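Long-range contacts in acetylxylan esterase / glucomannan deacetylase (Cellvibrio japonicus, PDB 2W9X), which removes acetyl groups from plant cell wall glucomannan and xylan, with a large preference for glucomannan: residues Q144-G149 with Q193-S198; P237-I242 with Q288-N293. All blocks are in the same frame, centred on the assembly; numbering follows the deposited sequence.

How the contacts relate
Both contacts belong to one five-stranded parallel sheet, in which strands run in the order 191-196, 144-149, 239-243, 288-294, 320-325. Contact 1 pairs the first two and contact 2 the third and fourth; their centres lie about 10 Å apart. The seam between them is also bonded: I148 N is 2.8 Å from V241 O, and I148 CD1 packs on I240 CG2. Along the chain they come in series, contact 1 closing before contact 2 opens. All four segments belong to the GDSL-like lipase/acylhydrolase (SGNH) part of the chain, and together they build four neighbouring strands of the sheet. Contact 1 leads toward the presumed nucleophile S151, which follows strand 144-149.

Contact 1 of 2, residues Q144-G149 with Q193-S198; sequences QIEFIG and QINASS
A buried carboxylate and an asparagine amide join E146 to N195 across two parallel strands, in an unusual pose. N195 ND2 donates to E146 OE2 at 2.9 Å. OE2 lies almost in the plane of the N195 amide, while ND2 comes from above the carboxylate plane, 69° out of it. The two flat groups are turned 85° apart. CG of E146 is anti to the backbone N (chi1 171°), and the chain runs on extended from there to the carboxylate. Y219 OH also bonds OE2, and W235 NE1 bonds OE1, so both oxygens of the buried acid are satisfied; these donors would be expected to stabilise its negative charge.

The backbones run nearly parallel, with E146, F147, I148 and G149 opposite Q193, I194, N195 and A196. F147 N donates to Q193 O at 2.8 Å and F147 O accepts from N195 N at 2.7 Å, whereas the bond from Q193 N to I145 O is weak. N195 is the centre of an inverse gamma turn, whose A196 N to I194 O bond is weak; N195 O nevertheless accepts from G149 N, and S197 N bonds G149 O at 3.1 Å. On the face opposite E146, I194 CD1 lies 3.7 Å from both F147 CB and F147 CD2, the two side chains pointing the same way; T184 and P182 of helix 180-187 add to this layer. A196 CB rests 3.3 Å from G149 O.

Both segments lead toward the probable active site: S151, the presumed nucleophile, follows the first, and G199, which probably helps stabilise the transition state, the second, consistent with the SGNH (GDSL-like) hydrolase fold.

Contact 2 of 2, residues P237-I242 with Q288-N293; sequences PQVIVI and QFILMN
Five backbone hydrogen bonds tie Q238-I242 to Q288-M292, the ladder of a regular parallel pair. Q238 O accepts from Q288 N at 2.8 Å, the donor 36° above the carbonyl plane. Next, I240 uses both its polar atoms, its N bonding Q288 O and its O taking I290 N at 2.9 Å. I242 repeats this pattern with I290 O and M292 N, the latter bond being nearly straight (174°). The backbones of V239 and V241 turn the other way, V239 bonding to E146 and V241 to E146 and I148, while F289 bonds to Q319 and E321. At the start of the pair, Q238 OE1 accepts from Q144 N, its NE2 donates to K142 O, and P237 O accepts from N284 ND2.

Apolar side chains meet on both faces. I240 CD1 comes 3.6 Å from F289 CE1, and I242 CD1 lies 4.1 Å from L291 CD2, each pair side by side. On the other face V241 CG1 meets M292 SD at 4.0 Å, the sulfur carried there by an extended chain.

Y273 and V277 of helix 262-283 cover I242, V305 and V308 of helix 300-314 cover L291, and strand 320-325 flanks strand 288-294 on its far edge.

Contact 1 of 2, residues Q144-G149 with Q193-S198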
ATOM      1  N   GLN B 144      13.055 -14.184   2.734  1.00 38.68           N
ATOM      2  CA  GLN B 144      12.720 -14.208   4.150  1.00 38.42           C
ATOM      3  C   GLN B 144      11.509 -13.313   4.400  1.00 38.53           C
ATOM      4  O   GLN B 144      11.440 -12.179   3.898  1.00 38.92           O
ATOM      5  CB  GLN B 144      13.898 -13.729   4.995  1.00 38.18           C
ATOM      6  CG  GLN B 144      15.134 -14.613   4.965  1.00 38.57           C
ATOM      7  CD  GLN B 144      16.230 -14.072   5.861  1.00 38.46           C
ATOM      8  OE1 GLN B 144      16.231 -12.886   6.218  1.00 37.46           O
ATOM      9  NE2 GLN B 144      17.164 -14.935   6.237  1.00 37.28           N
ATOM     10  N   ILE B 145      10.548 -13.840   5.160  1.00 37.79           N
ATOM     11  CA  ILE B 145       9.312 -13.136   5.486  1.00 37.37           C
ATOM     12  C   ILE B 145       8.970 -13.334   6.969  1.00 37.26           C
ATOM     13  O   ILE B 145       9.118 -14.432   7.517  1.00 36.84           O
ATOM     14  CB  ILE B 145       8.110 -13.583   4.581  1.00 36.52           C
ATOM     15  CG1 ILE B 145       6.862 -12.715   4.861  1.00 36.53           C
ATOM     16  CG2 ILE B 145       7.839 -15.094   4.728  1.00 36.57           C
ATOM     17  CD1 ILE B 145       5.802 -12.723   3.719  1.00 37.46           C
ATOM     18  N   GLU B 146       8.526 -12.258   7.613  1.00 37.47           N
ATOM     19  CA  GLU B 146       8.163 -12.307   9.019  1.00 37.01           C
ATOM     20  C   GLU B 146       6.715 -11.913   9.218  1.00 37.66           C
ATOM     21  O   GLU B 146       6.256 -10.912   8.642  1.00 38.64           O
ATOM     22  CB  GLU B 146       9.087 -11.399   9.847  1.00 36.78           C
ATOM     23  CG  GLU B 146       8.636 -11.229  11.292  1.00 35.52           C
ATOM     24  CD  GLU B 146       9.701 -10.633  12.189  1.00 38.95           C
ATOM     25  OE1 GLU B 146      10.847 -10.485  11.719  1.00 39.59           O
ATOM     26  OE2 GLU B 146       9.396 -10.335  13.366  1.00 37.15           O
ATOM     27  N   PHE B 147       6.000 -12.694  10.029  1.00 37.47           N
ATOM     28  CA  PHE B 147       4.620 -12.372  10.422  1.00 37.61           C
ATOM     29  C   PHE B 147       4.559 -12.033  11.890  1.00 37.63           C
ATOM     30  O   PHE B 147       4.971 -12.820  12.739  1.00 38.22           O
ATOM     31  CB  PHE B 147       3.658 -13.525  10.102  1.00 37.03           C
ATOM     32  CG  PHE B 147       3.451 -13.725   8.627  1.00 37.16           C
ATOM     33  CD1 PHE B 147       2.346 -13.185   7.995  1.00 36.05           C
ATOM     34  CD2 PHE B 147       4.401 -14.410   7.862  1.00 36.33           C
ATOM     35  CE1 PHE B 147       2.138 -13.363   6.605  1.00 36.26           C
ATOM     36  CE2 PHE B 147       4.214 -14.584   6.477  1.00 38.01           C
ATOM     37  CZ  PHE B 147       3.077 -14.051   5.850  1.00 36.20           C
ATOM     38  N   ILE B 148       4.054 -10.838  12.172  1.00 37.92           N
ATOM     39  CA  ILE B 148       3.936 -10.337  13.538  1.00 37.48           C
ATOM     40  C   ILE B 148       2.454 -10.162  13.797  1.00 37.46           C
ATOM     41  O   ILE B 148       1.732  -9.600  12.961  1.00 37.66           O
ATOM     42  CB  ILE B 148       4.672  -8.982  13.732  1.00 36.79           C
ATOM     43  CG1 ILE B 148       6.139  -9.065  13.258  1.00 37.19           C
ATOM     44  CG2 ILE B 148       4.598  -8.556  15.188  1.00 37.17           C
ATOM     45  CD1 ILE B 148       6.901  -7.700  13.292  1.00 37.02           C
ATOM     46  N   GLY B 149       1.972 -10.649  14.937  1.00 37.21           N
ATOM     47  CA  GLY B 149       0.535 -10.562  15.171  1.00 36.99           C
ATOM     48  C   GLY B 149      -0.016 -11.193  16.422  1.00 37.20           C
ATOM     49  O   GLY B 149       0.690 -11.359  17.412  1.00 37.00           O
ATOM     50  N   GLN B 193       9.470 -16.426  10.132  1.00 37.18           N
ATOM     51  CA  GLN B 193       9.277 -16.316  11.569  1.00 37.34           C
ATOM     52  C   GLN B 193       7.846 -15.843  11.805  1.00 37.21           C
ATOM     53  O   GLN B 193       7.380 -14.924  11.135  1.00 37.88           O
ATOM     54  CB  GLN B 193      10.273 -15.316  12.176  1.00 36.68           C
ATOM     55  CG  GLN B 193      11.721 -15.820  12.205  1.00 37.25           C
ATOM     56  CD  GLN B 193      12.595 -15.040  13.186  1.00 37.83           C
ATOM     57  OE1 GLN B 193      13.780 -15.342  13.358  1.00 39.43           O
ATOM     58  NE2 GLN B 193      12.012 -14.027  13.830  1.00 35.45           N
ATOM     59  N   ILE B 194       7.153 -16.492  12.741  1.00 37.63           N
ATOM     60  CA  ILE B 194       5.782 -16.126  13.124  1.00 37.61           C
ATOM     61  C   ILE B 194       5.822 -15.639  14.568  1.00 38.01           C
ATOM     62  O   ILE B 194       5.634 -16.400  15.510  1.00 38.42           O
ATOM     63  CB  ILE B 194       4.764 -17.296  12.965  1.00 37.60           C
ATOM     64  CG1 ILE B 194       4.919 -18.003  11.602  1.00 36.88           C
ATOM     65  CG2 ILE B 194       3.324 -16.811  13.213  1.00 36.54           C
ATOM     66  CD1 ILE B 194       4.620 -17.123  10.357  1.00 36.35           C
ATOM     67  N   ASN B 195       6.075 -14.352  14.733  1.00 37.71           N
ATOM     68  CA  ASN B 195       6.145 -13.766  16.060  1.00 37.45           C
ATOM     69  C   ASN B 195       4.792 -13.185  16.439  1.00 37.61           C
ATOM     70  O   ASN B 195       4.537 -11.985  16.315  1.00 37.82           O
ATOM     71  CB  ASN B 195       7.276 -12.749  16.102  1.00 37.01           C
ATOM     72  CG  ASN B 195       8.615 -13.395  15.839  1.00 38.12           C
ATOM     73  OD1 ASN B 195       8.892 -14.495  16.340  1.00 37.77           O
ATOM     74  ND2 ASN B 195       9.443 -12.745  15.029  1.00 39.94           N
ATOM     75  N   ALA B 196       3.918 -14.083  16.872  1.00 37.75           N
ATOM     76  CA  ALA B 196       2.556 -13.754  17.223  1.00 37.83           C
ATOM     77  C   ALA B 196       2.206 -14.411  18.549  1.00 37.79           C
ATOM     78  O   ALA B 196       2.749 -15.443  18.890  1.00 36.87           O
ATOM     79  CB  ALA B 196       1.599 -14.243  16.125  1.00 37.30           C
ATOM     80  N   SER B 197       1.257 -13.823  19.269  1.00 37.50           N
ATOM     81  CA  SER B 197       0.809 -14.370  20.534  1.00 37.33           C
ATOM     82  C   SER B 197      -0.642 -13.979  20.686  1.00 36.85           C
ATOM     83  O   SER B 197      -0.986 -12.829  20.433  1.00 36.11           O
ATOM     84  CB  SER B 197       1.647 -13.777  21.683  1.00 37.25           C
ATOM     85  OG  SER B 197       1.376 -14.443  22.900  1.00 38.50           O
ATOM     86  N   SER B 198      -1.486 -14.938  21.069  1.00 36.64           N
ATOM     87  CA  SER B 198      -2.934 -14.744  21.095  1.00 36.45           C
ATOM     88  C   SER B 198      -3.404 -13.753  22.155  1.00 36.55           C
ATOM     89  O   SER B 198      -2.953 -13.801  23.291  1.00 36.35           O
ATOM     90  CB  SER B 198      -3.664 -16.083  21.301  1.00 36.26           C
ATOM     91  OG  SER B 198      -3.455 -16.963  20.215  1.00 35.63           O
TER

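Contact 2 of 2, residues P237-I242 with Q288-N293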
ATOM      1  N   PRO B 237      14.310  -9.985   7.128  1.00 38.08           N
ATOM      2  CA  PRO B 237      13.196 -10.212   6.212  1.00 37.68           C
ATOM      3  C   PRO B 237      12.976  -9.055   5.247  1.00 37.45           C
ATOM      4  O   PRO B 237      12.959  -7.888   5.660  1.00 37.42           O
ATOM      5  CB  PRO B 237      11.990 -10.393   7.158  1.00 37.55           C
ATOM      6  CG  PRO B 237      12.388  -9.742   8.407  1.00 37.26           C
ATOM      7  CD  PRO B 237      13.860 -10.013   8.531  1.00 38.11           C
ATOM      8  N   GLN B 238      12.814  -9.382   3.964  1.00 37.06           N
ATOM      9  CA  GLN B 238      12.467  -8.387   2.963  1.00 36.99           C
ATOM     10  C   GLN B 238      11.031  -7.922   3.150  1.00 36.72           C
ATOM     11  O   GLN B 238      10.689  -6.799   2.775  1.00 36.89           O
ATOM     12  CB  GLN B 238      12.642  -8.928   1.541  1.00 37.42           C
ATOM     13  CG  GLN B 238      14.078  -9.257   1.155  1.00 37.45           C
ATOM     14  CD  GLN B 238      14.381 -10.737   1.246  1.00 38.64           C
ATOM     15  OE1 GLN B 238      13.731 -11.482   1.985  1.00 39.21           O
ATOM     16  NE2 GLN B 238      15.361 -11.179   0.474  1.00 38.59           N
ATOM     17  N   VAL B 239      10.195  -8.801   3.708  1.00 36.45           N
ATOM     18  CA  VAL B 239       8.772  -8.514   3.945  1.00 36.07           C
ATOM     19  C   VAL B 239       8.395  -8.772   5.396  1.00 35.87           C
ATOM     20  O   VAL B 239       8.743  -9.816   5.976  1.00 35.32           O
ATOM     21  CB  VAL B 239       7.820  -9.315   3.005  1.00 36.15           C
ATOM     22  CG1 VAL B 239       6.353  -8.899   3.228  1.00 35.59           C
ATOM     23  CG2 VAL B 239       8.208  -9.112   1.561  1.00 35.76           C
ATOM     24  N   ILE B 240       7.705  -7.791   5.984  1.00 35.64           N
ATOM     25  CA  ILE B 240       7.171  -7.914   7.340  1.00 36.01           C
ATOM     26  C   ILE B 240       5.661  -7.618   7.353  1.00 36.16           C
ATOM     27  O   ILE B 240       5.234  -6.516   6.980  1.00 36.36           O
ATOM     28  CB  ILE B 240       7.911  -6.998   8.348  1.00 35.99           C
ATOM     29  CG1 ILE B 240       9.421  -7.288   8.329  1.00 36.05           C
ATOM     30  CG2 ILE B 240       7.313  -7.174   9.739  1.00 34.44           C
ATOM     31  CD1 ILE B 240      10.299  -6.359   9.236  1.00 36.25           C
ATOM     32  N   VAL B 241       4.876  -8.605   7.773  1.00 35.63           N
ATOM     33  CA  VAL B 241       3.422  -8.500   7.784  1.00 35.99           C
ATOM     34  C   VAL B 241       2.974  -8.412   9.235  1.00 36.20           C
ATOM     35  O   VAL B 241       3.193  -9.340  10.028  1.00 37.41           O
ATOM     36  CB  VAL B 241       2.747  -9.705   7.069  1.00 35.63           C
ATOM     37  CG1 VAL B 241       1.201  -9.567   7.069  1.00 33.86           C
ATOM     38  CG2 VAL B 241       3.279  -9.832   5.647  1.00 34.86           C
ATOM     39  N   ILE B 242       2.361  -7.291   9.578  1.00 36.07           N
ATOM     40  CA  ILE B 242       1.923  -7.051  10.947  1.00 35.95           C
ATOM     41  C   ILE B 242       0.399  -7.010  10.962  1.00 36.29           C
ATOM     42  O   ILE B 242      -0.213  -6.229  10.247  1.00 36.62           O
ATOM     43  CB  ILE B 242       2.508  -5.737  11.543  1.00 36.27           C
ATOM     44  CG1 ILE B 242       4.023  -5.667  11.296  1.00 35.50           C
ATOM     45  CG2 ILE B 242       2.145  -5.644  13.061  1.00 34.59           C
ATOM     46  CD1 ILE B 242       4.698  -4.308  11.658  1.00 35.25           C
ATOM     47  N   GLN B 288      10.063  -4.257   3.732  1.00 40.97           N
ATOM     48  CA  GLN B 288       8.851  -3.603   3.273  1.00 40.44           C
ATOM     49  C   GLN B 288       7.674  -4.153   4.084  1.00 39.09           C
ATOM     50  O   GLN B 288       7.583  -5.363   4.329  1.00 38.28           O
ATOM     51  CB  GLN B 288       8.693  -3.781   1.755  1.00 40.36           C
ATOM     52  CG  GLN B 288       9.922  -3.270   0.997  1.00 43.01           C
ATOM     53  CD  GLN B 288       9.725  -3.163  -0.504  1.00 45.62           C
ATOM     54  OE1 GLN B 288       8.770  -2.536  -0.981  1.00 48.62           O
ATOM     55  NE2 GLN B 288      10.644  -3.760  -1.262  1.00 47.29           N
ATOM     56  N   PHE B 289       6.800  -3.248   4.526  1.00 37.87           N
ATOM     57  CA  PHE B 289       5.821  -3.543   5.567  1.00 37.27           C
ATOM     58  C   PHE B 289       4.404  -3.634   5.002  1.00 37.16           C
ATOM     59  O   PHE B 289       4.012  -2.848   4.137  1.00 36.50           O
ATOM     60  CB  PHE B 289       5.867  -2.471   6.673  1.00 36.65           C
ATOM     61  CG  PHE B 289       7.183  -2.411   7.420  1.00 37.27           C
ATOM     62  CD1 PHE B 289       7.407  -3.214   8.524  1.00 36.51           C
ATOM     63  CD2 PHE B 289       8.201  -1.541   7.008  1.00 37.05           C
ATOM     64  CE1 PHE B 289       8.633  -3.151   9.213  1.00 34.87           C
ATOM     65  CE2 PHE B 289       9.409  -1.464   7.693  1.00 37.43           C
ATOM     66  CZ  PHE B 289       9.627  -2.276   8.790  1.00 36.41           C
ATOM     67  N   ILE B 290       3.648  -4.608   5.496  1.00 37.47           N
ATOM     68  CA  ILE B 290       2.232  -4.742   5.150  1.00 37.21           C
ATOM     69  C   ILE B 290       1.425  -4.785   6.437  1.00 36.64           C
ATOM     70  O   ILE B 290       1.588  -5.687   7.245  1.00 36.66           O
ATOM     71  CB  ILE B 290       1.954  -5.985   4.286  1.00 37.27           C
ATOM     72  CG1 ILE B 290       2.720  -5.897   2.953  1.00 38.02           C
ATOM     73  CG2 ILE B 290       0.435  -6.137   4.018  1.00 36.93           C
ATOM     74  CD1 ILE B 290       2.619  -7.142   2.091  1.00 38.47           C
ATOM     75  N   LEU B 291       0.545  -3.807   6.612  1.00 35.33           N
ATOM     76  CA  LEU B 291      -0.268  -3.735   7.816  1.00 35.35           C
ATOM     77  C   LEU B 291      -1.642  -4.285   7.485  1.00 35.95           C
ATOM     78  O   LEU B 291      -2.361  -3.714   6.664  1.00 35.94           O
ATOM     79  CB  LEU B 291      -0.330  -2.291   8.341  1.00 34.48           C
ATOM     80  CG  LEU B 291       1.026  -1.574   8.460  1.00 33.56           C
ATOM     81  CD1 LEU B 291       0.884  -0.312   9.334  1.00 31.96           C
ATOM     82  CD2 LEU B 291       2.161  -2.484   9.022  1.00 32.95           C
ATOM     83  N   MET B 292      -1.965  -5.420   8.089  1.00 36.44           N
ATOM     84  CA  MET B 292      -3.087  -6.256   7.661  1.00 38.76           C
ATOM     85  C   MET B 292      -4.149  -6.362   8.758  1.00 38.67           C
ATOM     86  O   MET B 292      -3.833  -6.750   9.877  1.00 39.10           O
ATOM     87  CB  MET B 292      -2.526  -7.639   7.301  1.00 38.97           C
ATOM     88  CG  MET B 292      -3.547  -8.672   6.874  1.00 41.26           C
ATOM     89  SD  MET B 292      -2.632 -10.064   6.203  1.00 42.23           S
ATOM     90  CE  MET B 292      -4.001 -11.163   5.865  1.00 41.15           C
ATOM     91  N   ASN B 293      -5.396  -5.980   8.455  1.00 38.11           N
ATOM     92  CA  ASN B 293      -6.478  -6.017   9.439  1.00 38.55           C
ATOM     93  C   ASN B 293      -7.833  -6.377   8.825  1.00 38.05           C
ATOM     94  O   ASN B 293      -7.998  -6.403   7.608  1.00 38.62           O
ATOM     95  CB  ASN B 293      -6.609  -4.707  10.261  1.00 38.02           C
ATOM     96  CG  ASN B 293      -5.355  -4.377  11.061  1.00 42.35           C
ATOM     97  OD1 ASN B 293      -5.262  -4.665  12.279  1.00 44.97           O
ATOM     98  ND2 ASN B 293      -4.388  -3.749  10.395  1.00 41.45           N
TER